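PDB 6TFO: copper-containing nitrite reductase from Hyphomicrobium denitrificans 1NES1, which probably reduces nitrite to nitric oxide with electrons from a cytochrome c, using copper ions bound in a trimeric, cupredoxin-based enzyme. Local coordinates for residues C[150-158]-C[292-300]. Numbering follows the deposited sequence.
Sequences RDPADLPGP and DREFYVMQG
A type I beta turn, Asp-151 to Asp-154, packs Pro-152 against Phe-295 and Tyr-296 on strand 293-302 of a cupredoxin beta-sandwich; the turn belongs to the long linker between strands 128-134 and 166-181. Tyr-296 N donates to Pro-152 O at 2.7 Å. That same oxygen takes a CA-H...O contact from Phe-295 CA at 3.3 Å and lies at the edge of the Phe-295 ring, in its plane. Within the turn, Asp-151 OD1 accepts from Ala-153 N at 3.0 Å, an Asx turn. Tyr-296, its CG anti to the backbone N (chi1 -176°), crosses the Arg-150 side chain obliquely, and Arg-150 CG lies 4.0 Å from Tyr-296 CD2. Guanidinium and ring planes are 17° apart. The phenol hydroxyl bonds to Gly-197 O. Arg-150 NH1 meets Asp-154 OD2 at 2.9 Å, within the guanidinium plane but 47° out of the carboxylate plane. An alanine in place of Arg-150 would probably leave Asp-154 without its salt-bridge mate and take the CG contact away from Tyr-296 CD2. Leu-155 CD2 lies 3.9 Å from Glu-294 O. Farther along, the Glu-294 carboxylate pairs with Arg-201 and Arg-353, while its OE1 lies 3.5 Å from Pro-158 CD.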
ATOM      1  N   ARG C 150      23.415  21.766 -30.756  1.00 47.06           N
ATOM      2  CA  ARG C 150      23.642  22.414 -32.072  1.00 47.65           C
ATOM      3  C   ARG C 150      23.406  23.925 -31.974  1.00 48.31           C
ATOM      4  O   ARG C 150      22.288  24.341 -31.620  1.00 42.92           O
ATOM      5  CB  ARG C 150      22.681  21.829 -33.101  1.00 48.87           C
ATOM      6  CG  ARG C 150      22.832  22.417 -34.500  1.00 53.44           C
ATOM      7  CD  ARG C 150      24.116  21.988 -35.165  1.00 49.39           C
ATOM      8  NE  ARG C 150      24.158  20.547 -35.352  1.00 48.76           N
ATOM      9  CZ  ARG C 150      25.240  19.872 -35.702  1.00 47.50           C
ATOM     10  NH1 ARG C 150      26.379  20.509 -35.897  1.00 48.27           N
ATOM     11  NH2 ARG C 150      25.191  18.560 -35.836  1.00 48.71           N
ATOM     12  N   ASP C 151      24.405  24.739 -32.294  1.00 53.15           N
ATOM     13  CA  ASP C 151      24.182  26.201 -32.399  1.00 56.38           C
ATOM     14  C   ASP C 151      23.130  26.404 -33.488  1.00 56.09           C
ATOM     15  O   ASP C 151      23.182  25.739 -34.521  1.00 51.54           O
ATOM     16  CB  ASP C 151      25.480  26.964 -32.660  1.00 56.84           C
ATOM     17  CG  ASP C 151      25.280  28.445 -32.421  1.00 63.84           C
ATOM     18  OD1 ASP C 151      24.748  29.125 -33.331  1.00 62.34           O
ATOM     19  OD2 ASP C 151      25.566  28.887 -31.289  1.00 64.47           O
ATOM     20  N   PRO C 152      22.120  27.283 -33.304  1.00 53.27           N
ATOM     21  CA  PRO C 152      21.090  27.468 -34.330  1.00 54.20           C
ATOM     22  C   PRO C 152      21.608  28.174 -35.602  1.00 51.24           C
ATOM     23  O   PRO C 152      20.956  28.111 -36.619  1.00 49.35           O
ATOM     24  CB  PRO C 152      20.025  28.282 -33.584  1.00 55.57           C
ATOM     25  CG  PRO C 152      20.820  29.084 -32.579  1.00 57.66           C
ATOM     26  CD  PRO C 152      21.919  28.145 -32.134  1.00 54.80           C
ATOM     27  N   ALA C 153      22.785  28.795 -35.521  1.00 51.40           N
ATOM     28  CA  ALA C 153      23.493  29.453 -36.644  1.00 49.07           C
ATOM     29  C   ALA C 153      24.408  28.456 -37.356  1.00 43.03           C
ATOM     30  O   ALA C 153      24.943  28.814 -38.374  1.00 46.66           O
ATOM     31  CB  ALA C 153      24.269  30.642 -36.132  1.00 50.53           C
ATOM     32  N   ASP C 154      24.562  27.240 -36.847  1.00 48.35           N
ATOM     33  CA  ASP C 154      25.458  26.208 -37.436  1.00 48.38           C
ATOM     34  C   ASP C 154      24.692  25.467 -38.541  1.00 52.73           C
ATOM     35  O   ASP C 154      24.219  24.324 -38.293  1.00 48.39           O
ATOM     36  CB  ASP C 154      25.997  25.284 -36.341  1.00 52.74           C
ATOM     37  CG  ASP C 154      26.911  24.174 -36.828  1.00 52.90           C
ATOM     38  OD1 ASP C 154      27.292  24.183 -38.021  1.00 52.26           O
ATOM     39  OD2 ASP C 154      27.217  23.294 -36.009  1.00 52.98           O
ATOM     40  N   LEU C 155      24.581  26.097 -39.721  1.00 56.09           N
ATOM     41  CA  LEU C 155      24.089  25.469 -40.978  1.00 53.68           C
ATOM     42  C   LEU C 155      24.765  26.116 -42.188  1.00 55.26           C
ATOM     43  O   LEU C 155      25.179  27.273 -42.127  1.00 57.12           O
ATOM     44  CB  LEU C 155      22.561  25.588 -41.070  1.00 52.46           C
ATOM     45  CG  LEU C 155      21.992  26.961 -41.429  1.00 53.60           C
ATOM     46  CD1 LEU C 155      20.508  26.851 -41.756  1.00 54.37           C
ATOM     47  CD2 LEU C 155      22.235  27.986 -40.319  1.00 54.02           C
ATOM     48  N   PRO C 156      24.910  25.382 -43.313  1.00 56.99           N
ATOM     49  CA  PRO C 156      25.326  25.980 -44.582  1.00 59.75           C
ATOM     50  C   PRO C 156      24.329  27.047 -45.059  1.00 59.42           C
ATOM     51  O   PRO C 156      23.139  26.827 -44.911  1.00 50.85           O
ATOM     52  CB  PRO C 156      25.332  24.819 -45.594  1.00 60.11           C
ATOM     53  CG  PRO C 156      25.307  23.558 -44.758  1.00 62.77           C
ATOM     54  CD  PRO C 156      24.679  23.937 -43.431  1.00 58.03           C
ATOM     55  N   GLY C 157      24.831  28.147 -45.636  1.00 60.00           N
ATOM     56  CA  GLY C 157      24.018  29.192 -46.291  1.00 54.71           C
ATOM     57  C   GLY C 157      23.446  28.737 -47.631  1.00 52.11           C
ATOM     58  O   GLY C 157      23.692  27.608 -48.061  1.00 49.17           O
ATOM     59  N   PRO C 158      22.651  29.595 -48.323  1.00 56.07           N
ATOM     60  CA  PRO C 158      22.093  29.246 -49.635  1.00 53.12           C
ATOM     61  C   PRO C 158      23.185  28.704 -50.565  1.00 54.44           C
ATOM     62  O   PRO C 158      24.280  29.253 -50.567  1.00 51.61           O
ATOM     63  CB  PRO C 158      21.497  30.561 -50.158  1.00 51.79           C
ATOM     64  CG  PRO C 158      21.195  31.369 -48.902  1.00 57.66           C
ATOM     65  CD  PRO C 158      22.239  30.942 -47.881  1.00 57.77           C
ATOM     66  N   ASP C 292      18.039  37.757 -45.030  1.00 52.70           N
ATOM     67  CA  ASP C 292      19.286  38.261 -44.395  1.00 55.14           C
ATOM     68  C   ASP C 292      19.922  37.163 -43.532  1.00 62.78           C
ATOM     69  O   ASP C 292      21.143  36.956 -43.667  1.00 57.14           O
ATOM     70  CB  ASP C 292      19.017  39.541 -43.610  1.00 55.18           C
ATOM     71  CG  ASP C 292      18.458  40.608 -44.515  1.00 56.42           C
ATOM     72  OD1 ASP C 292      18.965  40.729 -45.643  1.00 62.25           O
ATOM     73  OD2 ASP C 292      17.510  41.280 -44.099  1.00 74.17           O
ATOM     74  N   ARG C 293      19.142  36.464 -42.699  1.00 66.83           N
ATOM     75  CA  ARG C 293      19.725  35.511 -41.718  1.00 58.41           C
ATOM     76  C   ARG C 293      18.863  34.255 -41.580  1.00 55.64           C
ATOM     77  O   ARG C 293      17.606  34.362 -41.499  1.00 48.66           O
ATOM     78  CB  ARG C 293      19.930  36.192 -40.369  1.00 58.53           C
ATOM     79  CG  ARG C 293      21.009  35.505 -39.555  1.00 56.88           C
ATOM     80  CD  ARG C 293      21.123  36.167 -38.212  1.00 58.57           C
ATOM     81  NE  ARG C 293      21.557  37.544 -38.309  1.00 60.27           N
ATOM     82  CZ  ARG C 293      22.805  37.946 -38.482  1.00 61.28           C
ATOM     83  NH1 ARG C 293      23.077  39.239 -38.529  1.00 67.65           N
ATOM     84  NH2 ARG C 293      23.780  37.073 -38.608  1.00 58.42           N
ATOM     85  N   GLU C 294      19.551  33.110 -41.521  1.00 50.27           N
ATOM     86  CA  GLU C 294      18.947  31.765 -41.392  1.00 50.46           C
ATOM     87  C   GLU C 294      19.305  31.107 -40.052  1.00 50.52           C
ATOM     88  O   GLU C 294      20.438  31.320 -39.540  1.00 52.97           O
ATOM     89  CB  GLU C 294      19.450  30.904 -42.537  1.00 50.81           C
ATOM     90  CG  GLU C 294      19.059  31.415 -43.898  1.00 48.20           C
ATOM     91  CD  GLU C 294      19.329  30.383 -44.975  1.00 44.82           C
ATOM     92  OE1 GLU C 294      20.497  29.922 -45.070  1.00 46.63           O
ATOM     93  OE2 GLU C 294      18.359  30.007 -45.678  1.00 43.44           O
ATOM     94  N   PHE C 295      18.385  30.288 -39.538  1.00 49.65           N
ATOM     95  CA  PHE C 295      18.527  29.562 -38.250  1.00 48.19           C
ATOM     96  C   PHE C 295      17.987  28.134 -38.384  1.00 50.01           C
ATOM     97  O   PHE C 295      17.008  27.899 -39.137  1.00 41.28           O
ATOM     98  CB  PHE C 295      17.788  30.298 -37.138  1.00 46.22           C
ATOM     99  CG  PHE C 295      18.395  31.616 -36.748  1.00 45.15           C
ATOM    100  CD1 PHE C 295      19.658  31.665 -36.188  1.00 46.04           C
ATOM    101  CD2 PHE C 295      17.701  32.803 -36.916  1.00 49.56           C
ATOM    102  CE1 PHE C 295      20.219  32.876 -35.801  1.00 45.82           C
ATOM    103  CE2 PHE C 295      18.261  34.015 -36.526  1.00 51.34           C
ATOM    104  CZ  PHE C 295      19.515  34.046 -35.960  1.00 46.13           C
ATOM    105  N   TYR C 296      18.611  27.235 -37.617  1.00 49.27           N
ATOM    106  CA  TYR C 296      18.344  25.777 -37.524  1.00 47.64           C
ATOM    107  C   TYR C 296      17.834  25.448 -36.114  1.00 46.97           C
ATOM    108  O   TYR C 296      18.607  25.569 -35.147  1.00 47.20           O
ATOM    109  CB  TYR C 296      19.651  25.053 -37.819  1.00 46.45           C
ATOM    110  CG  TYR C 296      19.597  23.552 -37.871  1.00 43.38           C
ATOM    111  CD1 TYR C 296      18.414  22.849 -38.015  1.00 42.40           C
ATOM    112  CD2 TYR C 296      20.777  22.839 -37.865  1.00 38.83           C
ATOM    113  CE1 TYR C 296      18.414  21.470 -38.128  1.00 41.38           C
ATOM    114  CE2 TYR C 296      20.795  21.468 -37.986  1.00 39.54           C
ATOM    115  CZ  TYR C 296      19.612  20.776 -38.112  1.00 41.26           C
ATOM    116  OH  TYR C 296      19.663  19.414 -38.212  1.00 45.41           O
ATOM    117  N   VAL C 297      16.554  25.100 -35.991  1.00 44.27           N
ATOM    118  CA  VAL C 297      15.913  24.741 -34.696  1.00 42.60           C
ATOM    119  C   VAL C 297      15.104  23.444 -34.865  1.00 46.22           C
ATOM    120  O   VAL C 297      14.313  23.339 -35.825  1.00 41.94           O
ATOM    121  CB  VAL C 297      15.055  25.893 -34.148  1.00 42.14           C
ATOM    122  CG1 VAL C 297      14.337  25.480 -32.873  1.00 41.18           C
ATOM    123  CG2 VAL C 297      15.884  27.149 -33.912  1.00 41.52           C
ATOM    124  N   MET C 298      15.298  22.490 -33.946  1.00 45.00           N
ATOM    125  CA  MET C 298      14.515  21.236 -33.894  1.00 41.82           C
ATOM    126  C   MET C 298      14.048  20.972 -32.457  1.00 45.11           C
ATOM    127  O   MET C 298      14.816  21.230 -31.506  1.00 41.39           O
ATOM    128  CB  MET C 298      15.325  20.051 -34.425  1.00 41.71           C
ATOM    129  CG  MET C 298      15.554  20.120 -35.914  1.00 40.22           C
ATOM    130  SD  MET C 298      15.925  18.513 -36.665  1.00 40.66           S
ATOM    131  CE  MET C 298      14.284  17.892 -37.028  1.00 40.38           C
ATOM    132  N   GLN C 299      12.797  20.518 -32.315  1.00 43.33           N
ATOM    133  CA  GLN C 299      12.151  20.233 -31.010  1.00 42.02           C
ATOM    134  C   GLN C 299      12.102  18.722 -30.836  1.00 40.42           C
ATOM    135  O   GLN C 299      11.769  18.005 -31.796  1.00 42.25           O
ATOM    136  CB  GLN C 299      10.751  20.853 -30.939  1.00 42.88           C
ATOM    137  CG  GLN C 299       9.933  20.429 -29.738  1.00 39.14           C
ATOM    138  CD  GLN C 299       8.614  21.149 -29.716  1.00 40.93           C
ATOM    139  OE1 GLN C 299       8.529  22.330 -30.064  1.00 40.48           O
ATOM    140  NE2 GLN C 299       7.576  20.428 -29.312  1.00 38.30           N
ATOM    141  N   GLY C 300      12.391  18.264 -29.626  1.00 43.83           N
ATOM    142  CA  GLY C 300      12.204  16.849 -29.269  1.00 44.58           C
ATOM    143  C   GLY C 300      11.936  16.683 -27.796  1.00 42.82           C
ATOM    144  O   GLY C 300      11.989  17.692 -27.044  1.00 34.49           O
TER